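Local coordinates for protein VipE (Legionella pneumophila subsp. pneumophila str. Philadelphia 1, PDB 4QN8) that is an effector of unknown molecular function, probably delivered into host cells, of which this mainly helical chain is the N-terminal part, at residues H79-S83 and K118-H122; I24-I30 and R84-L88; P35-S41 and H56-I62. All coordinates share one frame; numbering follows the deposited sequence.

Contact 1 (H79-S83 and K118-H122)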
ATOM      1  N   HIS A  79     -10.733   1.666  -5.463  1.00 15.59           N
ATOM      2  CA  HIS A  79     -11.330   0.620  -4.622  1.00 17.43           C
ATOM      3  C   HIS A  79     -11.084  -0.756  -5.233  1.00 19.51           C
ATOM      4  O   HIS A  79     -10.739  -1.715  -4.542  1.00 18.45           O
ATOM      5  CB  HIS A  79     -12.825   0.838  -4.435  1.00 18.35           C
ATOM      6  CG  HIS A  79     -13.443  -0.138  -3.493  1.00 22.62           C
ATOM      7  ND1 HIS A  79     -13.320  -0.017  -2.125  1.00 24.73           N
ATOM      8  CD2 HIS A  79     -14.145  -1.274  -3.715  1.00 27.64           C
ATOM      9  CE1 HIS A  79     -13.944  -1.030  -1.542  1.00 32.75           C
ATOM     10  NE2 HIS A  79     -14.446  -1.809  -2.484  1.00 26.19           N
ATOM     11  N   GLN A  80     -11.259  -0.829  -6.547  1.00 16.52           N
ATOM     12  CA  GLN A  80     -11.119  -2.072  -7.308  1.00 19.29           C
ATOM     13  C   GLN A  80      -9.666  -2.539  -7.238  1.00 17.36           C
ATOM     14  O   GLN A  80      -9.391  -3.717  -6.986  1.00 18.91           O
ATOM     15  CB  GLN A  80     -11.536  -1.779  -8.755  1.00 23.19           C
ATOM     16  CG  GLN A  80     -11.733  -2.942  -9.693  1.00 34.15           C
ATOM     17  CD  GLN A  80     -12.232  -2.456 -11.059  1.00 31.03           C
ATOM     18  OE1 GLN A  80     -11.573  -1.637 -11.711  1.00 30.17           O
ATOM     19  NE2 GLN A  80     -13.409  -2.936 -11.482  1.00 34.35           N
ATOM     20  N   LEU A  81      -8.726  -1.617  -7.430  1.00 15.92           N
ATOM     21  CA  LEU A  81      -7.309  -1.979  -7.345  1.00 13.92           C
ATOM     22  C   LEU A  81      -6.972  -2.505  -5.954  1.00 18.59           C
ATOM     23  O   LEU A  81      -6.316  -3.534  -5.814  1.00 16.07           O
ATOM     24  CB  LEU A  81      -6.392  -0.799  -7.684  1.00 17.58           C
ATOM     25  CG  LEU A  81      -6.228  -0.416  -9.153  1.00 24.06           C
ATOM     26  CD1 LEU A  81      -5.439   0.886  -9.258  1.00 22.17           C
ATOM     27  CD2 LEU A  81      -5.540  -1.526  -9.935  1.00 21.55           C
ATOM     28  N   THR A  82      -7.442  -1.820  -4.922  1.00 14.07           N
ATOM     29  CA  THR A  82      -7.136  -2.254  -3.559  1.00 14.19           C
ATOM     30  C   THR A  82      -7.698  -3.652  -3.268  1.00 13.69           C
ATOM     31  O   THR A  82      -7.035  -4.489  -2.628  1.00 14.40           O
ATOM     32  CB  THR A  82      -7.682  -1.231  -2.562  1.00 16.73           C
ATOM     33  OG1 THR A  82      -7.031   0.021  -2.805  1.00 16.56           O
ATOM     34  CG2 THR A  82      -7.407  -1.664  -1.115  1.00 16.52           C
ATOM     35  N   SER A  83      -8.900  -3.921  -3.749  1.00 16.48           N
ATOM     36  CA  SER A  83      -9.506  -5.236  -3.534  1.00 14.10           C
ATOM     37  C   SER A  83      -8.723  -6.338  -4.237  1.00 19.86           C
ATOM     38  O   SER A  83      -8.525  -7.428  -3.677  1.00 19.93           O
ATOM     39  CB  SER A  83     -10.955  -5.262  -4.032  1.00 23.57           C
ATOM     40  OG  SER A  83     -11.777  -4.444  -3.225  1.00 31.53           O
ATOM     41  N   LYS A 118     -16.177   3.964   1.757  1.00 20.94           N
ATOM     42  CA  LYS A 118     -15.980   2.946   0.733  1.00 30.90           C
ATOM     43  C   LYS A 118     -14.916   1.926   1.140  1.00 25.71           C
ATOM     44  O   LYS A 118     -15.048   0.731   0.873  1.00 19.15           O
ATOM     45  CB  LYS A 118     -15.582   3.608  -0.583  1.00 36.20           C
ATOM     46  CG  LYS A 118     -15.507   2.646  -1.749  1.00 42.46           C
ATOM     47  CD  LYS A 118     -16.819   1.890  -1.920  1.00 54.89           C
ATOM     48  CE  LYS A 118     -16.864   1.164  -3.252  1.00 51.03           C
ATOM     49  NZ  LYS A 118     -18.085   0.320  -3.385  1.00 52.45           N
ATOM     50  N   ALA A 119     -13.861   2.396   1.791  1.00 20.97           N
ATOM     51  CA  ALA A 119     -12.745   1.515   2.149  1.00 19.51           C
ATOM     52  C   ALA A 119     -13.134   0.499   3.217  1.00 16.35           C
ATOM     53  O   ALA A 119     -12.519  -0.581   3.333  1.00 18.30           O
ATOM     54  CB  ALA A 119     -11.567   2.323   2.605  1.00 22.74           C
ATOM     55  N   GLU A 120     -14.156   0.831   3.995  1.00 18.81           N
ATOM     56  CA  GLU A 120     -14.610  -0.057   5.061  1.00 21.01           C
ATOM     57  C   GLU A 120     -14.998  -1.449   4.553  1.00 28.94           C
ATOM     58  O   GLU A 120     -14.877  -2.440   5.282  1.00 24.51           O
ATOM     59  CB  GLU A 120     -15.780   0.580   5.815  1.00 25.10           C
ATOM     60  CG  GLU A 120     -16.181  -0.162   7.058  1.00 34.06           C
ATOM     61  CD  GLU A 120     -15.085  -0.201   8.111  1.00 28.22           C
ATOM     62  OE1 GLU A 120     -14.089   0.565   8.012  1.00 32.71           O
ATOM     63  OE2 GLU A 120     -15.233  -1.002   9.053  1.00 39.71           O
ATOM     64  N   GLU A 121     -15.441  -1.528   3.302  1.00 22.67           N
ATOM     65  CA  GLU A 121     -15.878  -2.800   2.731  1.00 22.88           C
ATOM     66  C   GLU A 121     -14.749  -3.842   2.616  1.00 19.59           C
ATOM     67  O   GLU A 121     -15.014  -5.042   2.526  1.00 23.85           O
ATOM     68  CB  GLU A 121     -16.539  -2.572   1.369  1.00 26.00           C
ATOM     69  CG  GLU A 121     -17.736  -1.620   1.409  1.00 38.47           C
ATOM     70  CD  GLU A 121     -18.298  -1.326   0.024  1.00 52.27           C
ATOM     71  OE1 GLU A 121     -17.879  -2.002  -0.945  1.00 50.36           O
ATOM     72  OE2 GLU A 121     -19.157  -0.420  -0.094  1.00 59.50           O
ATOM     73  N   HIS A 122     -13.505  -3.386   2.620  1.00 19.68           N
ATOM     74  CA  HIS A 122     -12.362  -4.295   2.468  1.00 21.60           C
ATOM     75  C   HIS A 122     -12.207  -5.211   3.674  1.00 21.04           C
ATOM     76  O   HIS A 122     -11.626  -6.299   3.566  1.00 21.38           O
ATOM     77  CB  HIS A 122     -11.057  -3.531   2.264  1.00 19.02           C
ATOM     78  CG  HIS A 122     -10.971  -2.800   0.965  1.00 19.58           C
ATOM     79  ND1 HIS A 122     -11.161  -3.418  -0.252  1.00 18.55           N
ATOM     80  CD2 HIS A 122     -10.690  -1.503   0.693  1.00 22.19           C
ATOM     81  CE1 HIS A 122     -11.011  -2.523  -1.220  1.00 18.40           C
ATOM     82  NE2 HIS A 122     -10.716  -1.364  -0.670  1.00 16.88           N
TER
HETATM   83  O   HOH W   1     -11.574  -6.117  -0.611  1.00 28.45           O
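His122 ND1 is hydrogen-bonded to a water 2.8 Å away; a further link from that water to Ser83 OG is doubtful, because the modelled position of the hydroxyl is uncertain. The water sits in the plane of the His122 ring, at its edge, while both faces of the ring are occupied. On one face rests the methyl Thr82 CG2, 3.7 Å from the ring centroid in a CH-pi contact. Against the other face lies His79 in an offset stack, the centroids of the two rings 4.2 Å apart and their planes inclined by 19°. The result is a layered example of histidine packing, since the far face of His79 is in turn covered by Lys118 CE, 3.7 Å from that ring's centroid. A bend in the Lys118 chain at chi2 (55°) folds its methylenes over the imidazole, and Lys118 NZ ends in a weak salt bridge to Glu121. The two histidines do not bond to each other; each instead hydrogen-bonds to a different oxygen of the Glu111 carboxylate, His79 ND1 to OE2 and His122 NE2 to OE1. Glu111 belongs to helix 103-114, which thus completes the interface between helix 75-88 and the short helix 116-119 with its following turn.

Contact 2 (I24-I30 and R84-L88)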
ATOM      1  N   ILE A  24      -4.227  -3.311 -15.522  1.00 22.71           N
ATOM      2  CA  ILE A  24      -3.092  -4.169 -15.158  1.00 19.52           C
ATOM      3  C   ILE A  24      -3.542  -5.618 -14.959  1.00 23.27           C
ATOM      4  O   ILE A  24      -4.546  -5.876 -14.294  1.00 21.98           O
ATOM      5  CB  ILE A  24      -2.374  -3.627 -13.903  1.00 22.07           C
ATOM      6  CG1 ILE A  24      -1.079  -4.404 -13.638  1.00 29.94           C
ATOM      7  CG2 ILE A  24      -3.298  -3.622 -12.690  1.00 29.24           C
ATOM      8  CD1 ILE A  24      -0.120  -3.684 -12.682  1.00 22.71           C
ATOM      9  N   SER A  25      -2.832  -6.567 -15.573  1.00 20.25           N
ATOM     10  CA  SER A  25      -3.255  -7.966 -15.532  1.00 20.69           C
ATOM     11  C   SER A  25      -3.019  -8.543 -14.155  1.00 19.17           C
ATOM     12  O   SER A  25      -2.297  -7.941 -13.346  1.00 21.34           O
ATOM     13  CB  SER A  25      -2.497  -8.793 -16.568  1.00 26.92           C
ATOM     14  OG  SER A  25      -1.120  -8.876 -16.229  1.00 26.99           O
ATOM     15  N   ASN A  26      -3.622  -9.696 -13.860  1.00 19.20           N
ATOM     16  CA  ASN A  26      -3.327 -10.340 -12.579  1.00 18.93           C
ATOM     17  C   ASN A  26      -1.826 -10.649 -12.454  1.00 20.78           C
ATOM     18  O   ASN A  26      -1.239 -10.521 -11.371  1.00 22.95           O
ATOM     19  CB  ASN A  26      -4.147 -11.631 -12.400  1.00 20.95           C
ATOM     20  CG  ASN A  26      -5.594 -11.363 -12.040  1.00 23.94           C
ATOM     21  OD1 ASN A  26      -5.953 -10.244 -11.658  1.00 21.06           O
ATOM     22  ND2 ASN A  26      -6.439 -12.398 -12.153  1.00 23.12           N
ATOM     23  N   GLU A  27      -1.203 -11.065 -13.551  1.00 20.27           N
ATOM     24  CA  GLU A  27       0.221 -11.426 -13.488  1.00 24.21           C
ATOM     25  C   GLU A  27       1.103 -10.234 -13.185  1.00 24.62           C
ATOM     26  O   GLU A  27       2.026 -10.322 -12.376  1.00 24.45           O
ATOM     27  CB  GLU A  27       0.716 -12.090 -14.775  1.00 23.75           C
ATOM     28  CG  GLU A  27       0.204 -13.502 -14.976  1.00 24.16           C
ATOM     29  CD  GLU A  27      -1.217 -13.505 -15.477  1.00 33.20           C
ATOM     30  OE1 GLU A  27      -1.893 -14.551 -15.356  1.00 32.48           O
ATOM     31  OE2 GLU A  27      -1.653 -12.450 -16.003  1.00 31.18           O
ATOM     32  N   GLU A  28       0.851  -9.122 -13.867  1.00 21.45           N
ATOM     33  CA  GLU A  28       1.670  -7.937 -13.628  1.00 23.57           C
ATOM     34  C   GLU A  28       1.378  -7.300 -12.266  1.00 25.24           C
ATOM     35  O   GLU A  28       2.268  -6.708 -11.653  1.00 25.08           O
ATOM     36  CB  GLU A  28       1.544  -6.936 -14.782  1.00 25.33           C
ATOM     37  CG  GLU A  28       2.217  -7.425 -16.064  1.00 31.48           C
ATOM     38  CD  GLU A  28       3.698  -7.744 -15.861  1.00 35.82           C
ATOM     39  OE1 GLU A  28       4.465  -6.827 -15.486  1.00 33.77           O
ATOM     40  OE2 GLU A  28       4.095  -8.917 -16.063  1.00 29.44           O
ATOM     41  N   LEU A  29       0.148  -7.451 -11.775  1.00 18.21           N
ATOM     42  CA  LEU A  29      -0.202  -6.935 -10.455  1.00 16.86           C
ATOM     43  C   LEU A  29       0.494  -7.792  -9.386  1.00 16.78           C
ATOM     44  O   LEU A  29       1.002  -7.290  -8.385  1.00 16.57           O
ATOM     45  CB  LEU A  29      -1.724  -6.960 -10.273  1.00 17.11           C
ATOM     46  CG  LEU A  29      -2.304  -6.279  -9.031  1.00 20.06           C
ATOM     47  CD1 LEU A  29      -1.762  -4.864  -8.879  1.00 23.99           C
ATOM     48  CD2 LEU A  29      -3.832  -6.246  -9.101  1.00 19.06           C
ATOM     49  N   ILE A  30       0.546  -9.089  -9.627  1.00 19.15           N
ATOM     50  CA  ILE A  30       1.228  -9.997  -8.713  1.00 17.50           C
ATOM     51  C   ILE A  30       2.711  -9.623  -8.648  1.00 18.89           C
ATOM     52  O   ILE A  30       3.315  -9.598  -7.567  1.00 22.40           O
ATOM     53  CB  ILE A  30       1.007 -11.444  -9.163  1.00 21.83           C
ATOM     54  CG1 ILE A  30      -0.369 -11.910  -8.688  1.00 19.83           C
ATOM     55  CG2 ILE A  30       2.101 -12.370  -8.638  1.00 25.82           C
ATOM     56  CD1 ILE A  30      -0.872 -13.168  -9.394  1.00 20.86           C
ATOM     57  N   ARG A  84      -8.284  -6.057  -5.459  1.00 18.70           N
ATOM     58  CA  ARG A  84      -7.474  -7.012  -6.193  1.00 19.19           C
ATOM     59  C   ARG A  84      -6.161  -7.261  -5.482  1.00 18.98           C
ATOM     60  O   ARG A  84      -5.703  -8.399  -5.394  1.00 17.85           O
ATOM     61  CB  ARG A  84      -7.205  -6.518  -7.612  1.00 16.65           C
ATOM     62  CG  ARG A  84      -8.414  -6.526  -8.490  1.00 20.48           C
ATOM     63  CD  ARG A  84      -8.040  -5.985  -9.843  1.00 22.01           C
ATOM     64  NE  ARG A  84      -7.229  -6.934 -10.612  1.00 20.46           N
ATOM     65  CZ  ARG A  84      -6.466  -6.573 -11.641  1.00 26.09           C
ATOM     66  NH1 ARG A  84      -6.398  -5.293 -11.994  1.00 26.55           N
ATOM     67  NH2 ARG A  84      -5.763  -7.480 -12.308  1.00 24.27           N
HETATM   68  N   MSE A  85      -5.548  -6.200  -4.962  1.00 14.10           N
HETATM   69  CA  MSE A  85      -4.274  -6.356  -4.287  1.00 14.50           C
HETATM   70  C   MSE A  85      -4.424  -7.232  -3.054  1.00 16.31           C
HETATM   71  O   MSE A  85      -3.549  -8.056  -2.759  1.00 17.12           O
HETATM   72  CB  MSE A  85      -3.683  -4.990  -3.919  1.00 16.31           C
HETATM   73  CG  MSE A  85      -3.265  -4.187  -5.144  1.00 16.21           C
HETATM   74 SE   MSE A  85      -2.582  -2.481  -4.519  0.74 20.29          SE
HETATM   75  CE  MSE A  85      -2.109  -1.682  -6.224  1.00 18.98           C
ATOM     76  N   ILE A  86      -5.534  -7.077  -2.351  1.00 14.81           N
ATOM     77  CA  ILE A  86      -5.777  -7.894  -1.163  1.00 15.09           C
ATOM     78  C   ILE A  86      -5.967  -9.361  -1.581  1.00 21.81           C
ATOM     79  O   ILE A  86      -5.414 -10.267  -0.948  1.00 20.67           O
ATOM     80  CB  ILE A  86      -6.965  -7.343  -0.322  1.00 16.18           C
ATOM     81  CG1 ILE A  86      -6.514  -6.072   0.416  1.00 15.61           C
ATOM     82  CG2 ILE A  86      -7.477  -8.380   0.668  1.00 13.94           C
ATOM     83  CD1 ILE A  86      -7.620  -5.083   0.768  1.00 17.21           C
ATOM     84  N   GLU A  87      -6.710  -9.601  -2.660  1.00 21.61           N
ATOM     85  CA  GLU A  87      -6.923 -10.980  -3.140  1.00 21.20           C
ATOM     86  C   GLU A  87      -5.639 -11.647  -3.617  1.00 22.99           C
ATOM     87  O   GLU A  87      -5.455 -12.856  -3.426  1.00 24.25           O
ATOM     88  CB  GLU A  87      -7.912 -11.011  -4.307  1.00 20.84           C
ATOM     89  CG  GLU A  87      -9.374 -10.918  -3.959  1.00 27.45           C
ATOM     90  CD  GLU A  87     -10.213 -10.725  -5.205  1.00 26.97           C
ATOM     91  OE1 GLU A  87      -9.769  -9.963  -6.098  1.00 28.74           O
ATOM     92  OE2 GLU A  87     -11.298 -11.334  -5.302  1.00 32.17           O
ATOM     93  N   LEU A  88      -4.767 -10.865  -4.254  1.00 14.87           N
ATOM     94  CA  LEU A  88      -3.600 -11.415  -4.959  1.00 16.55           C
ATOM     95  C   LEU A  88      -2.281 -11.338  -4.209  1.00 19.81           C
ATOM     96  O   LEU A  88      -1.291 -11.900  -4.673  1.00 21.69           O
ATOM     97  CB  LEU A  88      -3.413 -10.717  -6.298  1.00 14.01           C
ATOM     98  CG  LEU A  88      -4.565 -10.918  -7.275  1.00 20.50           C
ATOM     99  CD1 LEU A  88      -4.333 -10.051  -8.513  1.00 22.32           C
ATOM    100  CD2 LEU A  88      -4.747 -12.394  -7.666  1.00 23.68           C
TER
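The flat guanidinium of Arg84 carries Leu29 CD2 over the centre of one face, 3.7 Å from Arg84 CZ, and meets Ile24 O and Asn26 OD1 at its edge. The setting is the capped N terminus of helix 26-32, which the last turn of helix 75-88 crosses steeply, at -79° for the short segments. Arg84 ties itself to the start of helix 26-32 through two oxygen acceptors. Its two terminal nitrogens close end-on upon one carbonyl, with Arg84 NH2 2.8 Å and Arg84 NH1 3.0 Å from Ile24 O. Arg84 NH2 spends its other N-H on Asn26 OD1, also at 2.8 Å, in a bond that is almost straight. Both acceptors lie in the guanidinium plane, yet the Asn26 amide is turned 46° against it. Three bonds together fix the rotation of the group, and the bend of the Arg84 chain at chi3 (73°) swings it over to the turn that precedes the helix. That turn is itself held by Ser25, the N-cap, whose OG accepts from Glu28 N.

Beside this polar edge the contact is apolar. Leu29 reaches across with its two methyl branches divided: CD2 serves the arginine and Leu88, whereas CD1 turns to the selenomethionine Met85, which goes on to touch Phe107 of helix 103-114. Toward the more exposed end, Ile30 CG1 lies 4.0 Å from Leu88 CB, and Leu88 sends its own methyl CD1 to the amide, 3.5 Å from Asn26 OD1.

Contact 3 (P35-S41 and H56-I62)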
ATOM      1  N   PRO A  35       7.214  -8.565  -2.630  1.00 22.07           N
ATOM      2  CA  PRO A  35       7.670  -7.825  -1.446  1.00 31.07           C
ATOM      3  C   PRO A  35       8.947  -7.004  -1.686  1.00 29.53           C
ATOM      4  O   PRO A  35       9.194  -6.044  -0.968  1.00 27.39           O
ATOM      5  CB  PRO A  35       7.938  -8.935  -0.428  1.00 39.40           C
ATOM      6  CG  PRO A  35       7.007 -10.038  -0.823  1.00 43.91           C
ATOM      7  CD  PRO A  35       6.895  -9.972  -2.327  1.00 35.90           C
ATOM      8  N   ASN A  36       9.729  -7.369  -2.697  1.00 29.23           N
ATOM      9  CA  ASN A  36      10.985  -6.673  -2.960  1.00 31.37           C
ATOM     10  C   ASN A  36      10.920  -5.583  -4.016  1.00 28.59           C
ATOM     11  O   ASN A  36      11.943  -5.005  -4.372  1.00 35.22           O
ATOM     12  CB  ASN A  36      12.074  -7.665  -3.334  1.00 40.46           C
ATOM     13  CG  ASN A  36      12.455  -8.544  -2.184  1.00 45.50           C
ATOM     14  OD1 ASN A  36      11.969  -9.666  -2.058  1.00 44.11           O
ATOM     15  ND2 ASN A  36      13.315  -8.029  -1.313  1.00 50.70           N
ATOM     16  N   THR A  37       9.722  -5.284  -4.508  1.00 23.12           N
ATOM     17  CA  THR A  37       9.600  -4.252  -5.546  1.00 26.15           C
ATOM     18  C   THR A  37      10.070  -2.884  -5.052  1.00 28.86           C
ATOM     19  O   THR A  37      10.732  -2.144  -5.791  1.00 24.45           O
ATOM     20  CB  THR A  37       8.164  -4.123  -6.090  1.00 21.12           C
ATOM     21  OG1 THR A  37       7.757  -5.375  -6.653  1.00 28.10           O
ATOM     22  CG2 THR A  37       8.109  -3.053  -7.173  1.00 30.39           C
ATOM     23  N   PHE A  38       9.722  -2.564  -3.805  1.00 22.57           N
ATOM     24  CA  PHE A  38      10.144  -1.324  -3.152  1.00 24.52           C
ATOM     25  C   PHE A  38      11.196  -1.644  -2.091  1.00 24.39           C
ATOM     26  O   PHE A  38      11.103  -2.667  -1.390  1.00 24.23           O
ATOM     27  CB  PHE A  38       8.945  -0.625  -2.500  1.00 17.35           C
ATOM     28  CG  PHE A  38       7.857  -0.264  -3.468  1.00 18.03           C
ATOM     29  CD1 PHE A  38       6.832  -1.159  -3.755  1.00 22.86           C
ATOM     30  CD2 PHE A  38       7.872   0.956  -4.109  1.00 20.66           C
ATOM     31  CE1 PHE A  38       5.837  -0.834  -4.665  1.00 24.70           C
ATOM     32  CE2 PHE A  38       6.878   1.293  -5.032  1.00 18.91           C
ATOM     33  CZ  PHE A  38       5.860   0.389  -5.309  1.00 24.82           C
ATOM     34  N   THR A  39      12.209  -0.789  -1.973  1.00 22.28           N
ATOM     35  CA  THR A  39      13.295  -1.045  -1.022  1.00 22.52           C
ATOM     36  C   THR A  39      13.617   0.181  -0.179  1.00 21.21           C
ATOM     37  O   THR A  39      13.416   1.314  -0.617  1.00 20.23           O
ATOM     38  CB  THR A  39      14.608  -1.498  -1.716  1.00 25.77           C
ATOM     39  OG1 THR A  39      15.126  -0.427  -2.514  1.00 25.51           O
ATOM     40  CG2 THR A  39      14.390  -2.727  -2.590  1.00 33.34           C
ATOM     41  N   LYS A  40      14.134  -0.052   1.027  1.00 22.60           N
ATOM     42  CA  LYS A  40      14.715   1.035   1.798  1.00 22.97           C
ATOM     43  C   LYS A  40      16.006   1.434   1.095  1.00 27.00           C
ATOM     44  O   LYS A  40      16.542   0.664   0.294  1.00 30.59           O
ATOM     45  CB  LYS A  40      15.008   0.594   3.240  1.00 23.16           C
ATOM     46  CG  LYS A  40      16.118  -0.439   3.367  1.00 29.78           C
ATOM     47  CD  LYS A  40      16.468  -0.691   4.845  1.00 37.47           C
ATOM     48  CE  LYS A  40      17.919  -1.118   5.030  1.00 45.10           C
ATOM     49  NZ  LYS A  40      18.887  -0.033   4.719  1.00 43.48           N
ATOM     50  N   SER A  41      16.502   2.634   1.378  1.00 23.89           N
ATOM     51  CA  SER A  41      17.814   3.037   0.886  1.00 32.75           C
ATOM     52  C   SER A  41      18.871   2.158   1.548  1.00 28.79           C
ATOM     53  O   SER A  41      18.633   1.582   2.611  1.00 34.36           O
ATOM     54  CB  SER A  41      18.075   4.514   1.197  1.00 32.85           C
ATOM     55  OG  SER A  41      17.927   4.785   2.586  1.00 25.83           O
ATOM     56  N   HIS A  56      15.696   6.709   3.039  1.00 20.80           N
ATOM     57  CA  HIS A  56      14.281   6.332   3.081  1.00 27.38           C
ATOM     58  C   HIS A  56      14.074   4.885   3.517  1.00 23.72           C
ATOM     59  O   HIS A  56      14.788   3.979   3.092  1.00 22.19           O
ATOM     60  CB  HIS A  56      13.584   6.593   1.734  1.00 26.64           C
ATOM     61  CG  HIS A  56      14.126   5.776   0.599  1.00 27.54           C
ATOM     62  ND1 HIS A  56      15.050   6.286  -0.293  1.00 21.64           N
ATOM     63  CD2 HIS A  56      13.884   4.510   0.211  1.00 29.84           C
ATOM     64  CE1 HIS A  56      15.360   5.346  -1.177  1.00 30.15           C
ATOM     65  NE2 HIS A  56      14.664   4.266  -0.901  1.00 31.62           N
ATOM     66  N   SER A  57      13.091   4.680   4.379  1.00 21.00           N
ATOM     67  CA  SER A  57      12.705   3.332   4.753  1.00 21.72           C
ATOM     68  C   SER A  57      11.926   2.679   3.628  1.00 20.62           C
ATOM     69  O   SER A  57      11.538   3.335   2.647  1.00 20.81           O
ATOM     70  CB  SER A  57      11.844   3.353   6.015  1.00 18.40           C
ATOM     71  OG  SER A  57      10.579   3.917   5.739  1.00 19.11           O
ATOM     72  N   LYS A  58      11.674   1.382   3.773  1.00 23.82           N
ATOM     73  CA  LYS A  58      10.814   0.690   2.815  1.00 23.95           C
ATOM     74  C   LYS A  58       9.413   1.294   2.778  1.00 21.48           C
ATOM     75  O   LYS A  58       8.889   1.579   1.695  1.00 21.46           O
ATOM     76  CB  LYS A  58      10.763  -0.811   3.107  1.00 26.03           C
ATOM     77  CG  LYS A  58       9.873  -1.593   2.153  1.00 25.05           C
ATOM     78  CD  LYS A  58      10.020  -3.088   2.405  1.00 25.36           C
ATOM     79  CE  LYS A  58       9.050  -3.888   1.546  1.00 26.90           C
ATOM     80  NZ  LYS A  58       9.467  -5.328   1.558  1.00 31.22           N
HETATM   81  N   MSE A  59       8.801   1.510   3.943  1.00 17.88           N
HETATM   82  CA  MSE A  59       7.503   2.179   3.955  1.00 16.94           C
HETATM   83  C   MSE A  59       7.554   3.596   3.389  1.00 17.69           C
HETATM   84  O   MSE A  59       6.622   4.002   2.690  1.00 19.66           O
HETATM   85  CB  MSE A  59       6.834   2.180   5.329  1.00 22.01           C
HETATM   86  CG  MSE A  59       5.498   2.939   5.297  1.00 22.57           C
HETATM   87 SE   MSE A  59       4.257   2.183   3.962  0.38 37.29          SE
HETATM   88  CE  MSE A  59       4.283   0.513   4.905  1.00 14.09           C
ATOM     89  N   ASP A  60       8.626   4.343   3.656  1.00 21.83           N
ATOM     90  CA  ASP A  60       8.753   5.677   3.061  1.00 19.71           C
ATOM     91  C   ASP A  60       8.612   5.586   1.541  1.00 16.24           C
ATOM     92  O   ASP A  60       7.961   6.424   0.915  1.00 15.43           O
ATOM     93  CB  ASP A  60      10.118   6.296   3.376  1.00 17.70           C
ATOM     94  CG  ASP A  60      10.253   6.762   4.823  1.00 22.56           C
ATOM     95  OD1 ASP A  60       9.220   7.006   5.490  1.00 24.20           O
ATOM     96  OD2 ASP A  60      11.420   6.891   5.282  1.00 21.33           O
ATOM     97  N   ALA A  61       9.243   4.576   0.951  1.00 17.83           N
ATOM     98  CA  ALA A  61       9.260   4.448  -0.507  1.00 20.00           C
ATOM     99  C   ALA A  61       7.889   4.068  -1.055  1.00 20.85           C
ATOM    100  O   ALA A  61       7.445   4.595  -2.083  1.00 19.49           O
ATOM    101  CB  ALA A  61      10.294   3.430  -0.928  1.00 18.15           C
ATOM    102  N   ILE A  62       7.226   3.131  -0.383  1.00 18.22           N
ATOM    103  CA  ILE A  62       5.881   2.727  -0.794  1.00 18.12           C
ATOM    104  C   ILE A  62       4.897   3.895  -0.650  1.00 15.59           C
ATOM    105  O   ILE A  62       4.068   4.140  -1.535  1.00 18.13           O
ATOM    106  CB  ILE A  62       5.386   1.500   0.018  1.00 22.07           C
ATOM    107  CG1 ILE A  62       6.387   0.339  -0.097  1.00 21.23           C
ATOM    108  CG2 ILE A  62       3.989   1.089  -0.439  1.00 21.53           C
ATOM    109  CD1 ILE A  62       5.972  -0.933   0.643  1.00 23.97           C
TER
HETATM  110  O   HOH W   2      12.275  -4.403   0.000  1.00 25.27           O
HETATM  111  O   HOH W   3      16.231   1.753  -2.397  1.00 29.59           O
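Ser41 and His56 clasp each other through two bonds that form the tight end of this contact. Ser41 N donates to His56 O at 2.8 Å, within the carbonyl plane, and His56 N returns a nearly straight bond to Ser41 OG at 3.0 Å. The serine also packs over the imidazole, its CB 3.8 Å from the His56 ring centroid in a CH-pi contact. With CG placed between the backbone N and the carbonyl carbon (chi1 63°), the His56 ring swings back across the loop 39-41, and its NE2 makes a weak bond to Thr39 O at the ring edge; ND1 is held by Ser52. A second close-packed point lies deeper, where Phe38 CB touches Ile62 CG1 at 3.6 Å and the phenyl ring meets Phe65 edge-to-face.

The opposite character prevails on the outer side, where Pro35, Thr39 and Lys40 are exposed. Lys58 runs fully extended along the loop and donates from NZ to Pro35 O, 2.6 Å away, from a position tilted out of the carbonyl plane. A water accepts weakly from Lys58 NZ and donates to Phe38 O. Another water donates to Lys40 O, 2.9 Å away.

Where the loop meets helix 58-69, the chain shows a classic capping box: Ser57 OG accepts from Asp60 N, and Asp60 OD2 accepts from Ser57 N at 2.9 Å. The arrangement is thus that of a capped helix N terminus with an irregular loop laid along its first turn.

In the fold
From the N terminus, after helix 6-20, the chain reaches the turn at Ile24 and helix 26-32, where contact 2 opens, and then the loop 35-41, which opens contact 3. Contact 3 closes first, after fourteen residues without helix or strand, bringing that loop back to the start of helix 58-69. It therefore lies wholly within the longer excursion that contact 2 completes on helix 75-88. Contact 1 begins on the same helix, just ahead of residues 84-88, and ends beyond helix 103-114, so contacts 1 and 2 cross. These two touch directly, through Ile86 on His122 and Leu81 on Ile24, whereas contacts 1 and 3 lie on opposite sides of the chain's centre.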